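Local coordinates for hypothetical protein TM0894 (Thermotoga maritima, PDB 1ZTC) that is a metallo-beta-lactamase-fold protein that holds two nickel ions and probably acts as a metal-dependent hydrolase, perhaps an endoribonuclease cutting RNA, at residues A[15-19]-A[59-64]; A[34-38]-A[208-212]; A[143-147]-A[158-162]; A[152-158]-A[170-175]. All blocks are in the same frame, centred on the assembly; numbering follows the deposited sequence.

Interaction 1 (A[15-19]-A[59-64]); sequences LKILV and ELEEKF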
loop_
_atom_site.group_PDB
_atom_site.type_symbol
_atom_site.label_atom_id
_atom_site.label_comp_id
_atom_site.label_asym_id
_atom_site.label_seq_id
_atom_site.Cartn_x
_atom_site.Cartn_y
_atom_site.Cartn_z
ATOM N N LEU A 15 1.099 -28.998 4.733
ATOM C CA LEU A 15 1.216 -27.561 4.858
ATOM C C LEU A 15 0.699 -26.840 3.605
ATOM O O LEU A 15 0.980 -27.260 2.487
ATOM C CB LEU A 15 2.676 -27.200 5.033
ATOM C CG LEU A 15 3.024 -25.713 4.924
ATOM C CD1 LEU A 15 2.632 -25.021 6.153
ATOM C CD2 LEU A 15 4.478 -25.524 4.671
ATOM N N LYS A 16 -0.055 -25.771 3.812
ATOM C CA LYS A 16 -0.370 -24.833 2.763
ATOM C C LYS A 16 -0.145 -23.421 3.295
ATOM O O LYS A 16 -0.610 -23.074 4.377
ATOM C CB LYS A 16 -1.803 -25.006 2.290
ATOM C CG LYS A 16 -2.095 -24.234 0.968
ATOM C CD LYS A 16 -3.543 -24.415 0.462
ATOM C CE LYS A 16 -3.839 -23.710 -0.896
ATOM N NZ LYS A 16 -2.806 -23.960 -1.958
ATOM N N ILE A 17 0.588 -22.612 2.534
ATOM C CA ILE A 17 0.744 -21.206 2.848
ATOM C C ILE A 17 -0.406 -20.452 2.180
ATOM O O ILE A 17 -0.442 -20.311 0.965
ATOM C CB ILE A 17 2.124 -20.674 2.424
ATOM C CG1 ILE A 17 3.223 -21.416 3.213
ATOM C CG2 ILE A 17 2.239 -19.178 2.734
ATOM C CD1 ILE A 17 4.622 -21.244 2.655
ATOM N N LEU A 18 -1.365 -19.992 2.977
ATOM C CA LEU A 18 -2.546 -19.346 2.440
ATOM C C LEU A 18 -2.263 -17.925 1.962
ATOM O O LEU A 18 -2.847 -17.444 0.980
ATOM C CB LEU A 18 -3.640 -19.312 3.498
ATOM C CG LEU A 18 -4.063 -20.648 4.085
ATOM C CD1 LEU A 18 -5.322 -20.457 4.890
ATOM C CD2 LEU A 18 -4.262 -21.718 2.990
ATOM N N VAL A 19 -1.376 -17.262 2.676
ATOM C CA VAL A 19 -0.970 -15.892 2.415
ATOM C C VAL A 19 0.522 -15.777 2.717
ATOM O O VAL A 19 0.961 -16.192 3.776
ATOM C CB VAL A 19 -1.705 -14.941 3.399
ATOM C CG1 VAL A 19 -1.157 -13.524 3.364
ATOM C CG2 VAL A 19 -3.231 -15.000 3.192
ATOM N N GLU A 59 -7.851 -12.704 -0.098
ATOM C CA GLU A 59 -6.993 -13.860 -0.356
ATOM C C GLU A 59 -7.454 -15.062 0.455
ATOM O O GLU A 59 -7.485 -16.194 -0.054
ATOM C CB GLU A 59 -5.509 -13.572 -0.075
ATOM C CG GLU A 59 -4.589 -14.655 -0.671
ATOM C CD GLU A 59 -3.096 -14.308 -0.645
ATOM O OE1 GLU A 59 -2.698 -13.310 0.029
ATOM O OE2 GLU A 59 -2.343 -15.036 -1.337
ATOM N N LEU A 60 -7.791 -14.828 1.725
ATOM C CA LEU A 60 -8.272 -15.901 2.564
ATOM C C LEU A 60 -9.571 -16.487 2.054
ATOM O O LEU A 60 -9.732 -17.705 2.041
ATOM C CB LEU A 60 -8.402 -15.454 4.014
ATOM C CG LEU A 60 -7.039 -15.249 4.674
ATOM C CD1 LEU A 60 -7.214 -14.429 5.936
ATOM C CD2 LEU A 60 -6.327 -16.565 4.958
ATOM N N GLU A 61 -10.489 -15.628 1.633
ATOM C CA GLU A 61 -11.750 -16.066 1.042
ATOM C C GLU A 61 -11.524 -17.078 -0.089
ATOM O O GLU A 61 -12.164 -18.130 -0.187
ATOM C CB GLU A 61 -12.459 -14.827 0.480
ATOM C CG GLU A 61 -13.917 -15.012 0.059
ATOM C CD GLU A 61 -14.817 -14.934 1.253
ATOM O OE1 GLU A 61 -15.072 -15.989 1.863
ATOM O OE2 GLU A 61 -15.204 -13.809 1.622
ATOM N N GLU A 62 -10.619 -16.710 -0.975
ATOM C CA GLU A 62 -10.266 -17.495 -2.139
ATOM C C GLU A 62 -9.599 -18.825 -1.739
ATOM O O GLU A 62 -9.933 -19.880 -2.287
ATOM C CB GLU A 62 -9.365 -16.577 -2.940
ATOM C CG GLU A 62 -8.739 -16.978 -4.174
ATOM C CD GLU A 62 -7.853 -15.791 -4.628
ATOM O OE1 GLU A 62 -8.414 -14.762 -5.114
ATOM O OE2 GLU A 62 -6.617 -15.868 -4.398
ATOM N N LYS A 63 -8.693 -18.798 -0.755
ATOM C CA LYS A 63 -8.035 -20.037 -0.327
ATOM C C LYS A 63 -8.981 -20.980 0.444
ATOM O O LYS A 63 -8.951 -22.186 0.238
ATOM C CB LYS A 63 -6.805 -19.754 0.514
ATOM C CG LYS A 63 -5.749 -18.902 -0.142
ATOM C CD LYS A 63 -5.154 -19.560 -1.350
ATOM C CE LYS A 63 -4.351 -18.573 -2.173
ATOM N NZ LYS A 63 -3.034 -18.372 -1.610
ATOM N N PHE A 64 -9.815 -20.430 1.316
ATOM C CA PHE A 64 -10.808 -21.218 2.010
ATOM C C PHE A 64 -11.772 -21.874 1.020
ATOM O O PHE A 64 -12.122 -23.052 1.158
ATOM C CB PHE A 64 -11.563 -20.356 3.032
ATOM C CG PHE A 64 -10.919 -20.342 4.405
ATOM C CD1 PHE A 64 -9.679 -19.748 4.607
ATOM C CD2 PHE A 64 -11.556 -20.935 5.501
ATOM C CE1 PHE A 64 -9.073 -19.734 5.891
ATOM C CE2 PHE A 64 -10.956 -20.938 6.767
ATOM C CZ PHE A 64 -9.703 -20.321 6.950
HETATM O O HOH W 1 -1.860 -21.022 -1.245
#
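Leu18 fills the tight side of this contact, its CD1 touching both Leu60 CD2 and the Phe64 ring, 3.9 Å from Phe64 CE1. Its side chain crosses those of Leu60 and Phe64 at about a right angle, whereas it slides past Lys63 in the opposite direction. Beside it, Val19 sets CG2 against Leu60 CD2 at 3.9 Å and against the carboxylate of Glu59. Leu18 and Val19 form a classic beta bulge facing Val37, in the strand 13-19 that edges one sheet of the metallo-beta-lactamase fold; helix 57-67 packs on this strand, the two short axes 8.1 Å apart and running at 145°. The other side is polar and wetter. Lys63, its CG anti to the carbonyl carbon (chi1 -58°) and its chain bent at chi2 and chi4, brings NZ to Leu18 O at 2.8 Å, above the carbonyl plane. The same NZ makes a weak salt bridge to Glu59 OE2 (3.4 Å) and donates to a water that in turn donates to Ile17 O and weakly accepts from Lys16 NZ. Two lysine ammonium groups thus share one water, 5.6 Å apart from NZ of Lys16 to NZ of Lys63. Glu59 OE1 is held by Arg29 of the second subunit.

Interaction 2 (A[34-38]-A[208-212]); sequences FSTVV and VFPHD. With NI (nickel (II) ion), chain E.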
loop_
_atom_site.group_PDB
_atom_site.type_symbol
_atom_site.label_atom_id
_atom_site.label_comp_id
_atom_site.label_asym_id
_atom_site.label_seq_id
_atom_site.Cartn_x
_atom_site.Cartn_y
_atom_site.Cartn_z
ATOM N N PHE A 34 0.509 -7.130 7.308
ATOM C CA PHE A 34 -0.235 -8.347 7.267
ATOM C C PHE A 34 0.748 -9.527 7.275
ATOM O O PHE A 34 1.713 -9.582 6.489
ATOM C CB PHE A 34 -1.209 -8.379 6.092
ATOM C CG PHE A 34 -0.566 -8.381 4.750
ATOM C CD1 PHE A 34 -0.034 -7.221 4.223
ATOM C CD2 PHE A 34 -0.471 -9.559 4.000
ATOM C CE1 PHE A 34 0.570 -7.208 2.948
ATOM C CE2 PHE A 34 0.118 -9.538 2.751
ATOM C CZ PHE A 34 0.650 -8.366 2.235
ATOM N N SER A 35 0.494 -10.470 8.173
ATOM C CA SER A 35 1.372 -11.613 8.282
ATOM C C SER A 35 1.036 -12.701 7.263
ATOM O O SER A 35 -0.078 -12.817 6.752
ATOM C CB SER A 35 1.382 -12.198 9.714
ATOM O OG SER A 35 0.224 -12.961 9.994
ATOM N N THR A 36 2.057 -13.496 6.993
ATOM C CA THR A 36 1.901 -14.818 6.429
ATOM C C THR A 36 0.886 -15.614 7.251
ATOM O O THR A 36 0.830 -15.499 8.488
ATOM C CB THR A 36 3.256 -15.502 6.462
ATOM O OG1 THR A 36 4.138 -14.774 5.602
ATOM C CG2 THR A 36 3.164 -16.969 5.997
ATOM N N VAL A 37 0.085 -16.412 6.555
ATOM C CA VAL A 37 -0.901 -17.298 7.177
ATOM C C VAL A 37 -0.618 -18.735 6.702
ATOM O O VAL A 37 -0.597 -19.033 5.515
ATOM C CB VAL A 37 -2.353 -16.945 6.814
ATOM C CG1 VAL A 37 -3.359 -17.912 7.508
ATOM C CG2 VAL A 37 -2.648 -15.520 7.178
ATOM N N VAL A 38 -0.389 -19.593 7.678
ATOM C CA VAL A 38 -0.034 -20.989 7.486
ATOM C C VAL A 38 -1.206 -21.860 7.923
ATOM O O VAL A 38 -1.789 -21.652 8.995
ATOM C CB VAL A 38 1.237 -21.323 8.324
ATOM C CG1 VAL A 38 1.450 -22.798 8.483
ATOM C CG2 VAL A 38 2.452 -20.669 7.645
ATOM N N VAL A 208 9.820 -20.024 6.696
ATOM C CA VAL A 208 8.592 -19.281 6.433
ATOM C C VAL A 208 8.604 -18.013 7.274
ATOM O O VAL A 208 8.388 -18.047 8.482
ATOM C CB VAL A 208 7.340 -20.143 6.713
ATOM C CG1 VAL A 208 6.038 -19.319 6.567
ATOM C CG2 VAL A 208 7.305 -21.357 5.758
ATOM N N PHE A 209 8.847 -16.894 6.602
ATOM C CA PHE A 209 8.896 -15.576 7.226
ATOM C C PHE A 209 7.477 -14.985 7.313
ATOM O O PHE A 209 6.581 -15.376 6.569
ATOM C CB PHE A 209 9.775 -14.623 6.422
ATOM C CG PHE A 209 11.145 -15.155 6.124
ATOM C CD1 PHE A 209 12.076 -15.328 7.140
ATOM C CD2 PHE A 209 11.514 -15.452 4.832
ATOM C CE1 PHE A 209 13.339 -15.825 6.857
ATOM C CE2 PHE A 209 12.773 -15.923 4.550
ATOM C CZ PHE A 209 13.677 -16.116 5.559
ATOM N N PRO A 210 7.254 -14.093 8.275
ATOM C CA PRO A 210 5.911 -13.505 8.434
ATOM C C PRO A 210 5.572 -12.379 7.468
ATOM O O PRO A 210 4.396 -12.023 7.360
ATOM C CB PRO A 210 5.953 -12.983 9.872
ATOM C CG PRO A 210 7.434 -12.631 10.070
ATOM C CD PRO A 210 8.162 -13.697 9.377
ATOM N N HIS A 211 6.576 -11.784 6.825
ATOM C CA HIS A 211 6.366 -10.626 5.927
ATOM C C HIS A 211 7.176 -10.725 4.668
ATOM O O HIS A 211 7.649 -9.708 4.148
ATOM C CB HIS A 211 6.683 -9.309 6.673
ATOM C CG HIS A 211 5.841 -9.148 7.880
ATOM N ND1 HIS A 211 4.489 -8.879 7.794
ATOM C CD2 HIS A 211 6.115 -9.334 9.197
ATOM C CE1 HIS A 211 3.969 -8.883 9.015
ATOM N NE2 HIS A 211 4.927 -9.185 9.874
ATOM N N ASP A 212 7.318 -11.951 4.165
ATOM C CA ASP A 212 7.980 -12.173 2.896
ATOM C C ASP A 212 7.607 -13.559 2.399
ATOM O O ASP A 212 6.995 -14.322 3.126
ATOM C CB ASP A 212 9.495 -12.041 3.065
ATOM C CG ASP A 212 10.201 -11.668 1.780
ATOM O OD1 ASP A 212 9.581 -11.716 0.672
ATOM O OD2 ASP A 212 11.376 -11.288 1.892
HETATM NI NI NI E . 4.788 -8.884 12.060
HETATM O O HOH W 2 5.261 -6.340 12.028
HETATM O O HOH W 3 3.922 -7.676 14.060
#
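The imidazole of His211 meets the carbonyl of Phe34 at its edge: Phe34 O lies near the ring plane, 3.1 Å from His211 ND1, in a weak bond whose angle at the hydrogen is 124°. Ser35 CA approaches the same ring obliquely, and the ring of His86 meets it with planes at about 80°. At the far edge of the imidazole, His211 NE2 binds a nickel ion at 2.2 Å, so the contact belongs to the dinuclear metal site of the metallo-beta-lactamase fold, which His211 enters from the loop after strand 206-208. Asp85, His86 and Asp174 are the other protein residues of this nickel's site, and two waters bind the ion as well. A stronger partner for ND1 is Gly22 O, so two carbonyls face the nitrogen and would fix the ring's rotation, leaving NE2 directed at the metal. Next to the histidine, the backbones of Thr36 and Pro210 come together: Thr36 N donates to Pro210 O at 2.8 Å, tilted from the carbonyl plane, and Ser35 CA adds a CA-H...O contact to the same oxygen at 3.2 Å. Farther from the metal the chemistry turns apolar, with Val208 CG1 against both Thr36 CG2 and Val38 CG2, the latter at 4.0 Å. Thr36 places its two branches by one torsion: with CG2 anti to the backbone N and OG1 beside it (chi1 -64°), the methyl faces Val208 while the hydroxyl donates to Phe209 O at 2.7 Å, in the carbonyl plane and on a lone pair.

Interaction 3 (A[143-147]-A[158-162]); sequences KVKVF and SFLLD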
loop_
_atom_site.group_PDB
_atom_site.type_symbol
_atom_site.label_atom_id
_atom_site.label_comp_id
_atom_site.label_asym_id
_atom_site.label_seq_id
_atom_site.Cartn_x
_atom_site.Cartn_y
_atom_site.Cartn_z
ATOM N N LYS A 143 4.427 -33.326 15.810
ATOM C CA LYS A 143 4.659 -32.741 14.482
ATOM C C LYS A 143 5.048 -31.269 14.564
ATOM O O LYS A 143 5.596 -30.708 13.585
ATOM C CB LYS A 143 3.395 -32.878 13.632
ATOM C CG LYS A 143 3.025 -34.323 13.297
ATOM C CD LYS A 143 4.018 -34.914 12.325
ATOM C CE LYS A 143 3.554 -36.289 11.822
ATOM N NZ LYS A 143 4.761 -37.131 11.528
ATOM N N VAL A 144 4.706 -30.633 15.693
ATOM C CA VAL A 144 4.934 -29.208 15.881
ATOM C C VAL A 144 5.750 -29.006 17.141
ATOM O O VAL A 144 5.345 -29.414 18.219
ATOM C CB VAL A 144 3.612 -28.443 15.976
ATOM C CG1 VAL A 144 3.867 -26.943 16.213
ATOM C CG2 VAL A 144 2.810 -28.646 14.704
ATOM N N LYS A 145 6.939 -28.451 16.974
ATOM C CA LYS A 145 7.788 -28.096 18.100
ATOM C C LYS A 145 7.758 -26.585 18.326
ATOM O O LYS A 145 7.968 -25.813 17.403
ATOM C CB LYS A 145 9.211 -28.575 17.861
ATOM C CG LYS A 145 10.215 -28.126 18.931
ATOM C CD LYS A 145 10.020 -28.810 20.266
ATOM C CE LYS A 145 11.206 -28.508 21.169
ATOM N NZ LYS A 145 11.258 -29.370 22.374
ATOM N N VAL A 146 7.513 -26.206 19.581
ATOM C CA VAL A 146 7.381 -24.806 20.000
ATOM C C VAL A 146 8.662 -24.304 20.635
ATOM O O VAL A 146 9.194 -24.923 21.540
ATOM C CB VAL A 146 6.250 -24.650 21.053
ATOM C CG1 VAL A 146 6.064 -23.200 21.430
ATOM C CG2 VAL A 146 4.947 -25.227 20.521
ATOM N N PHE A 147 9.121 -23.147 20.185
ATOM C CA PHE A 147 10.329 -22.537 20.720
ATOM C C PHE A 147 9.997 -21.139 21.194
ATOM O O PHE A 147 9.378 -20.353 20.462
ATOM C CB PHE A 147 11.405 -22.445 19.636
ATOM C CG PHE A 147 11.934 -23.769 19.191
ATOM C CD1 PHE A 147 12.822 -24.484 19.980
ATOM C CD2 PHE A 147 11.561 -24.295 17.976
ATOM C CE1 PHE A 147 13.314 -25.718 19.552
ATOM C CE2 PHE A 147 12.048 -25.527 17.545
ATOM C CZ PHE A 147 12.917 -26.225 18.322
ATOM N N SER A 158 8.452 -19.323 17.903
ATOM C CA SER A 158 8.697 -19.880 16.581
ATOM C C SER A 158 8.273 -21.361 16.622
ATOM O O SER A 158 8.284 -22.005 17.687
ATOM C CB SER A 158 10.170 -19.700 16.156
ATOM O OG SER A 158 10.586 -18.332 16.229
ATOM N N PHE A 159 7.876 -21.876 15.462
ATOM C CA PHE A 159 7.348 -23.229 15.343
ATOM C C PHE A 159 8.071 -24.034 14.252
ATOM O O PHE A 159 8.180 -23.602 13.108
ATOM C CB PHE A 159 5.867 -23.204 15.004
ATOM C CG PHE A 159 5.033 -22.424 15.954
ATOM C CD1 PHE A 159 4.644 -22.974 17.174
ATOM C CD2 PHE A 159 4.645 -21.126 15.648
ATOM C CE1 PHE A 159 3.872 -22.247 18.074
ATOM C CE2 PHE A 159 3.880 -20.395 16.535
ATOM C CZ PHE A 159 3.486 -20.947 17.757
ATOM N N LEU A 160 8.548 -25.212 14.630
ATOM C CA LEU A 160 9.195 -26.123 13.709
ATOM C C LEU A 160 8.229 -27.248 13.388
ATOM O O LEU A 160 7.728 -27.937 14.301
ATOM C CB LEU A 160 10.473 -26.672 14.347
ATOM C CG LEU A 160 11.370 -27.567 13.476
ATOM C CD1 LEU A 160 12.038 -26.757 12.351
ATOM C CD2 LEU A 160 12.422 -28.221 14.342
ATOM N N LEU A 161 7.992 -27.455 12.099
ATOM C CA LEU A 161 6.951 -28.344 11.625
ATOM C C LEU A 161 7.589 -29.510 10.857
ATOM O O LEU A 161 8.438 -29.290 10.001
ATOM C CB LEU A 161 6.011 -27.585 10.690
ATOM C CG LEU A 161 5.575 -26.148 11.046
ATOM C CD1 LEU A 161 4.670 -25.624 9.947
ATOM C CD2 LEU A 161 4.869 -26.130 12.376
ATOM N N ASP A 162 7.148 -30.718 11.131
ATOM C CA ASP A 162 7.533 -31.854 10.296
ATOM C C ASP A 162 6.372 -32.208 9.374
ATOM O O ASP A 162 5.388 -32.817 9.780
ATOM C CB ASP A 162 8.095 -33.012 11.087
ATOM C CG ASP A 162 9.569 -32.731 11.543
ATOM O OD1 ASP A 162 10.440 -32.371 10.707
ATOM O OD2 ASP A 162 9.826 -32.834 12.754
#
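Val144 and Leu161 lie side by side across an antiparallel beta hairpin, pointing the same way, with Val144 CG2 and Leu161 CD2 4.0 Å apart. On the same face Val146 and Phe159 repeat the pattern: Val146 CG2 reaches the edge of the phenyl ring, 4.0 Å from Phe159 CE1, while Val144 CG1 comes to that ring obliquely. These are the non-hydrogen-bonded pairs of strands 144-148 and 157-163. The hydrogen-bonded pairs alternate with them, Lys145 with Leu160 between the two and Phe147 with Ser158 beyond Val146 and Phe159; Lys145 N to Leu160 O, at 2.8 Å and 176°, is nearly straight. With CG anti to the carbonyl carbon, chi1 -67° brings the Phe147 ring to Leu160, whose CB lies in plane at its edge, 3.7 Å from Phe147 CE2. The Val144 and Phe159 face looks inward, where Ile49 of strand 45-49 packs on Phe159 and Leu161, joining the two sheets of the alpha-beta/beta-alpha sandwich. Helix 192-201 packs on Phe147, Ser158 and Leu160 of the opposite face, which also bears Lys145, and its Phe197 meets the Phe147 ring edge-to-face. Polar ends are tied outside the hairpin, Lys145 NZ to Glu136 O and Asp162 OD1 to Arg168 NE in a salt bridge.

Interaction 4 (A[152-158]-A[170-175]); sequences HAREHLS and LITGDI. With NI (nickel (II) ion), chain F; NI (nickel (II) ion), chain E; PO4 (phosphate ion), chain G.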
loop_
_atom_site.group_PDB
_atom_site.type_symbol
_atom_site.label_atom_id
_atom_site.label_comp_id
_atom_site.label_asym_id
_atom_site.label_seq_id
_atom_site.Cartn_x
_atom_site.Cartn_y
_atom_site.Cartn_z
ATOM N N HIS A 152 11.935 -9.985 19.922
ATOM C CA HIS A 152 10.994 -9.156 19.182
ATOM C C HIS A 152 9.861 -8.731 20.130
ATOM O O HIS A 152 9.474 -7.561 20.205
ATOM C CB HIS A 152 10.415 -9.910 17.963
ATOM C CG HIS A 152 9.384 -9.118 17.235
ATOM N ND1 HIS A 152 9.708 -8.021 16.469
ATOM C CD2 HIS A 152 8.031 -9.210 17.219
ATOM C CE1 HIS A 152 8.600 -7.491 15.979
ATOM N NE2 HIS A 152 7.572 -8.190 16.429
ATOM N N ALA A 153 9.343 -9.713 20.871
ATOM C CA ALA A 153 8.336 -9.464 21.919
ATOM C C ALA A 153 8.498 -10.561 22.956
ATOM O O ALA A 153 8.953 -11.669 22.616
ATOM C CB ALA A 153 6.942 -9.474 21.312
ATOM N N ARG A 154 8.180 -10.266 24.213
ATOM C CA ARG A 154 8.437 -11.212 25.301
ATOM C C ARG A 154 7.713 -12.547 25.101
ATOM O O ARG A 154 8.177 -13.590 25.561
ATOM C CB ARG A 154 8.021 -10.622 26.649
ATOM C CG ARG A 154 6.480 -10.471 26.822
ATOM C CD ARG A 154 6.083 -9.636 28.033
ATOM N NE ARG A 154 6.313 -8.211 27.800
ATOM C CZ ARG A 154 6.077 -7.252 28.686
ATOM N NH1 ARG A 154 5.616 -7.549 29.896
ATOM N NH2 ARG A 154 6.319 -5.984 28.358
ATOM N N GLU A 155 6.566 -12.518 24.428
ATOM C CA GLU A 155 5.751 -13.735 24.244
ATOM C C GLU A 155 6.031 -14.479 22.936
ATOM O O GLU A 155 5.318 -15.421 22.568
ATOM C CB GLU A 155 4.265 -13.387 24.336
ATOM C CG GLU A 155 3.602 -12.778 23.088
ATOM C CD GLU A 155 3.864 -11.284 22.908
ATOM O OE1 GLU A 155 4.636 -10.680 23.706
ATOM O OE2 GLU A 155 3.254 -10.712 21.977
ATOM N N HIS A 156 7.075 -14.060 22.232
ATOM C CA HIS A 156 7.270 -14.493 20.876
ATOM C C HIS A 156 7.692 -15.963 20.785
ATOM O O HIS A 156 8.607 -16.434 21.493
ATOM C CB HIS A 156 8.275 -13.590 20.147
ATOM C CG HIS A 156 8.328 -13.853 18.671
ATOM N ND1 HIS A 156 9.036 -14.910 18.127
ATOM C CD2 HIS A 156 7.709 -13.232 17.632
ATOM C CE1 HIS A 156 8.858 -14.914 16.815
ATOM N NE2 HIS A 156 8.053 -13.908 16.491
ATOM N N LEU A 157 7.048 -16.661 19.859
ATOM C CA LEU A 157 7.285 -18.073 19.588
ATOM C C LEU A 157 7.609 -18.309 18.129
ATOM O O LEU A 157 7.083 -17.620 17.235
ATOM C CB LEU A 157 6.026 -18.890 19.894
ATOM C CG LEU A 157 5.487 -18.886 21.326
ATOM C CD1 LEU A 157 4.132 -19.586 21.332
ATOM C CD2 LEU A 157 6.438 -19.519 22.317
ATOM N N SER A 158 8.452 -19.323 17.903
ATOM C CA SER A 158 8.697 -19.880 16.581
ATOM C C SER A 158 8.273 -21.361 16.622
ATOM O O SER A 158 8.284 -22.005 17.687
ATOM C CB SER A 158 10.170 -19.700 16.156
ATOM O OG SER A 158 10.586 -18.332 16.229
ATOM N N LEU A 170 10.453 -24.175 9.276
ATOM C CA LEU A 170 10.505 -23.254 10.410
ATOM C C LEU A 170 9.649 -22.015 10.136
ATOM O O LEU A 170 9.938 -21.239 9.209
ATOM C CB LEU A 170 11.940 -22.819 10.716
ATOM C CG LEU A 170 12.117 -21.889 11.939
ATOM C CD1 LEU A 170 11.608 -22.530 13.202
ATOM C CD2 LEU A 170 13.536 -21.463 12.116
ATOM N N ILE A 171 8.599 -21.861 10.941
ATOM C CA ILE A 171 7.799 -20.638 10.990
ATOM C C ILE A 171 8.525 -19.686 11.965
ATOM O O ILE A 171 8.517 -19.874 13.168
ATOM C CB ILE A 171 6.381 -20.905 11.510
ATOM C CG1 ILE A 171 5.717 -22.102 10.799
ATOM C CG2 ILE A 171 5.523 -19.598 11.424
ATOM C CD1 ILE A 171 5.688 -22.015 9.320
ATOM N N THR A 172 9.236 -18.710 11.416
ATOM C CA THR A 172 10.176 -17.924 12.228
ATOM C C THR A 172 9.490 -16.948 13.136
ATOM O O THR A 172 9.933 -16.740 14.287
ATOM C CB THR A 172 11.172 -17.139 11.348
ATOM O OG1 THR A 172 10.491 -16.152 10.561
ATOM C CG2 THR A 172 11.928 -18.080 10.441
ATOM N N GLY A 173 8.396 -16.369 12.621
ATOM C CA GLY A 173 7.814 -15.197 13.225
ATOM C C GLY A 173 8.740 -14.010 13.010
ATOM O O GLY A 173 9.662 -14.034 12.160
ATOM N N ASP A 174 8.477 -12.964 13.781
ATOM C CA ASP A 174 9.075 -11.663 13.553
ATOM C C ASP A 174 10.489 -11.487 14.056
ATOM O O ASP A 174 11.025 -10.389 13.982
ATOM C CB ASP A 174 8.182 -10.601 14.158
ATOM C CG ASP A 174 7.142 -10.093 13.174
ATOM O OD1 ASP A 174 7.235 -10.324 11.970
ATOM O OD2 ASP A 174 6.252 -9.396 13.605
ATOM N N ILE A 175 11.106 -12.552 14.563
ATOM C CA ILE A 175 12.532 -12.488 14.827
ATOM C C ILE A 175 13.320 -12.335 13.503
ATOM O O ILE A 175 14.432 -11.838 13.519
ATOM C CB ILE A 175 13.036 -13.712 15.623
ATOM C CG1 ILE A 175 12.783 -14.995 14.837
ATOM C CG2 ILE A 175 12.369 -13.744 17.002
ATOM C CD1 ILE A 175 13.364 -16.233 15.481
HETATM NI NI NI F . 5.488 -8.225 15.487
HETATM NI NI NI E . 4.788 -8.884 12.060
HETATM P P PO4 G . 8.022 -6.421 24.871
HETATM O O1 PO4 G . 8.328 -6.006 26.279
HETATM O O2 PO4 G . 7.053 -5.468 24.256
HETATM O O3 PO4 G . 7.293 -7.737 24.870
HETATM O O4 PO4 G . 9.322 -6.516 24.115
HETATM O O HOH W 2 5.261 -6.340 12.028
HETATM O O HOH W 3 3.922 -7.676 14.060
HETATM O O HOH W 4 6.131 -6.192 14.324
#
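The two-nickel site is built partly by this contact, in which the loop leading into strand 157-163 meets the loop leaving strand 169-171. Asp174 OD2 bridges the ions, 2.4 Å from the nickel that His152 NE2 binds and 2.2 Å from the other. A water shared by both metals makes a second bridge. Asp174 CB sits over one face of the His152 ring in a CH-pi contact, 3.4 Å from the centroid, with ring and carboxylate planes 70° apart. Behind this first shell His156 positions the aspartate: with CG anti to the backbone N (chi1 -170°), its NE2 accepts from Asp174 N at 2.9 Å, a bent bond (133°) tilted from the ring plane, while ND1 is hydrogen-bonded to Thr149 OG1. Ser158 OG donates to Thr172 O at 2.6 Å. Gly173, at positive phi, brings its CA to the edge of the His156 ring. In the Ala153 to His156 turn Arg154 grips a phosphate, probably from the crystallisation liquor, its backbone N 2.8 Å from phosphate O3 and its guanidinium donating edge-on through NE and NH2. His81 and His83 complete the protein ligands of the His152 nickel. A bridging aspartate oxygen is typical of dinuclear metallo-beta-lactamase-fold hydrolases.

All four contacts are largely buried, but interaction 1 lies farthest from the chain centre, with a watered lysine edge and a neighbouring subunit at its helix. It shares one sheet with interaction 2 through strands 13-19 and 37-42, joined by backbone bonds between Leu18, Val19 and Val37. Interactions 3 and 4 share Ser158 and strand 157-163 in the other sheet, which also carries strand 206-208 of interaction 2. Chemistry follows place: regular strand pairing and apolar faces in interaction 3 give way to metal ligands and mostly side-chain-to-backbone bonds between loops in interactions 2 and 4. These last two meet at one nickel, where Asp174 and His211 are fellow ligands.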